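PDB 2PYX: tryptophan halogenase from Shewanella frigidimarina, which probably acts as an FAD-dependent halogenase, using flavin monooxygenase chemistry to halogenate tryptophan or a related substrate. Local coordinates for residues A[61-66]-A[111-116]. Residues are numbered along the deposited sequence; the frame is centred on the assembly and turned at random.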
loop_
_atom_site.group_PDB
_atom_site.type_symbol
_atom_site.label_atom_id
_atom_site.label_comp_id
_atom_site.label_asym_id
_atom_site.label_seq_id
_atom_site.Cartn_x
_atom_site.Cartn_y
_atom_site.Cartn_z
ATOM N N GLY A 61 -5.164 -3.988 2.199
ATOM C CA GLY A 61 -5.249 -3.538 0.825
ATOM C C GLY A 61 -3.901 -3.470 0.113
ATOM O O GLY A 61 -2.824 -3.328 0.722
ATOM N N THR A 62 -3.984 -3.503 -1.215
ATOM C CA THR A 62 -2.823 -3.379 -2.090
ATOM C C THR A 62 -3.014 -2.281 -3.107
ATOM O O THR A 62 -4.083 -1.690 -3.228
ATOM C CB THR A 62 -2.516 -4.680 -2.851
ATOM O OG1 THR A 62 -3.262 -4.748 -4.066
ATOM C CG2 THR A 62 -2.805 -5.878 -2.037
ATOM N N TRP A 63 -1.931 -2.015 -3.826
ATOM C CA TRP A 63 -1.936 -1.126 -4.987
ATOM C C TRP A 63 -2.004 -2.035 -6.230
ATOM O O TRP A 63 -1.862 -3.254 -6.135
ATOM C CB TRP A 63 -0.719 -0.141 -4.981
ATOM C CG TRP A 63 -0.981 1.068 -4.099
ATOM C CD1 TRP A 63 -1.066 1.076 -2.732
ATOM C CD2 TRP A 63 -1.256 2.418 -4.520
ATOM N NE1 TRP A 63 -1.357 2.342 -2.284
ATOM C CE2 TRP A 63 -1.473 3.184 -3.355
ATOM C CE3 TRP A 63 -1.322 3.056 -5.759
ATOM C CZ2 TRP A 63 -1.802 4.533 -3.405
ATOM C CZ3 TRP A 63 -1.603 4.390 -5.799
ATOM C CH2 TRP A 63 -1.834 5.120 -4.647
ATOM N N PRO A 64 -2.210 -1.427 -7.394
ATOM C CA PRO A 64 -2.233 -2.222 -8.612
ATOM C C PRO A 64 -0.945 -2.941 -8.943
ATOM O O PRO A 64 -0.983 -3.897 -9.714
ATOM C CB PRO A 64 -2.559 -1.191 -9.684
ATOM C CG PRO A 64 -3.303 -0.090 -8.971
ATOM C CD PRO A 64 -2.619 -0.028 -7.621
ATOM N N SER A 65 0.164 -2.497 -8.363
ATOM C CA SER A 65 1.441 -3.187 -8.487
ATOM C C SER A 65 1.343 -4.673 -8.134
ATOM O O SER A 65 2.081 -5.503 -8.696
ATOM C CB SER A 65 2.461 -2.507 -7.587
ATOM O OG SER A 65 1.948 -2.366 -6.270
HETATM N N MSE A 66 0.400 -5.029 -7.256
HETATM C CA MSE A 66 0.302 -6.396 -6.783
HETATM C C MSE A 66 -0.071 -7.336 -7.919
HETATM O O MSE A 66 0.320 -8.500 -7.912
HETATM C CB MSE A 66 -0.702 -6.509 -5.657
HETATM C CG MSE A 66 -0.690 -7.862 -4.963
HETATM SE SE MSE A 66 1.034 -8.442 -4.231
HETATM C CE MSE A 66 1.067 -7.282 -2.698
ATOM N N HIS A 111 -10.227 8.660 -4.381
ATOM C CA HIS A 111 -8.881 8.600 -4.901
ATOM C C HIS A 111 -8.807 7.290 -5.657
ATOM O O HIS A 111 -8.593 6.242 -5.064
ATOM C CB HIS A 111 -7.816 8.705 -3.789
ATOM C CG HIS A 111 -6.413 8.473 -4.267
ATOM N ND1 HIS A 111 -5.370 8.197 -3.408
ATOM C CD2 HIS A 111 -5.892 8.408 -5.516
ATOM C CE1 HIS A 111 -4.264 8.014 -4.105
ATOM N NE2 HIS A 111 -4.554 8.122 -5.389
ATOM N N PRO A 112 -9.035 7.349 -6.991
ATOM C CA PRO A 112 -9.085 6.116 -7.782
ATOM C C PRO A 112 -7.687 5.623 -8.144
ATOM O O PRO A 112 -6.732 6.414 -8.142
ATOM C CB PRO A 112 -9.804 6.540 -9.044
ATOM C CG PRO A 112 -9.586 7.917 -9.173
ATOM C CD PRO A 112 -9.246 8.533 -7.829
ATOM N N PHE A 113 -7.557 4.335 -8.466
ATOM C CA PHE A 113 -6.320 3.805 -9.023
ATOM C C PHE A 113 -6.117 4.163 -10.521
ATOM O O PHE A 113 -4.957 4.247 -10.996
ATOM C CB PHE A 113 -6.201 2.289 -8.840
ATOM C CG PHE A 113 -5.879 1.851 -7.439
ATOM C CD1 PHE A 113 -5.026 2.611 -6.643
ATOM C CD2 PHE A 113 -6.336 0.630 -6.958
ATOM C CE1 PHE A 113 -4.721 2.192 -5.367
ATOM C CE2 PHE A 113 -6.031 0.190 -5.693
ATOM C CZ PHE A 113 -5.181 0.989 -4.906
ATOM N N SER A 114 -7.203 4.400 -11.261
ATOM C CA SER A 114 -7.090 4.761 -12.667
ATOM C C SER A 114 -6.448 6.129 -12.806
ATOM O O SER A 114 -6.800 7.067 -12.069
ATOM C CB SER A 114 -8.456 4.861 -13.319
ATOM O OG SER A 114 -9.011 3.619 -13.651
ATOM N N LEU A 115 -5.531 6.292 -13.752
ATOM C CA LEU A 115 -4.997 7.622 -14.058
ATOM C C LEU A 115 -6.003 8.445 -14.852
ATOM O O LEU A 115 -6.856 7.888 -15.566
ATOM C CB LEU A 115 -3.678 7.538 -14.825
ATOM C CG LEU A 115 -2.547 6.810 -14.096
ATOM C CD1 LEU A 115 -1.367 6.674 -15.026
ATOM C CD2 LEU A 115 -2.141 7.553 -12.852
ATOM N N PRO A 116 -5.890 9.773 -14.771
ATOM C CA PRO A 116 -6.778 10.649 -15.511
ATOM C C PRO A 116 -6.797 10.319 -16.986
ATOM O O PRO A 116 -5.762 10.036 -17.558
ATOM C CB PRO A 116 -6.168 12.019 -15.263
ATOM C CG PRO A 116 -5.635 11.906 -13.848
ATOM C CD PRO A 116 -4.996 10.556 -13.878
#
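Pro64 lies over one face of Phe113: its CD is 3.6 Å from the Phe113 ring centroid and 4° off the ring normal, a well-centred CH-pi contact. The same pyrrolidine also touches the root of the phenyl group, Pro64 CG lying 3.6 Å from Phe113 CG. Phe113 CG stands anti to its own carbonyl carbon (chi1 -74°), and the ring it carries also meets Trp63. There CE1 of Phe113 comes over one indole face, offset toward the rim and 3.5 Å from Trp63 CE3, but with the planes at 49° the pair is oblique rather than stacked. Farther out, Trp63 CH2 approaches His111 CE1 at 3.8 Å, again obliquely. Glu361 ties both rings from outside, its backbone O taking Trp63 NE1 and its OE2 bonding His111 ND1. At the far end of the phenyl ring, Phe113 CZ packs 3.3 Å from Thr62 O, whose hydrogen bond comes from Lys89 NZ. An alanine at Phe113 would probably leave a gap against Pro64 CD and the indole face, with Trp63 less firmly packed there. Trp63, His111 and Phe113 form a largely buried aromatic cluster beside the predicted catalytic Lys89 and the predicted tryptophan-binding Glu361, consistent with the substrate site of a flavin-dependent tryptophan halogenase.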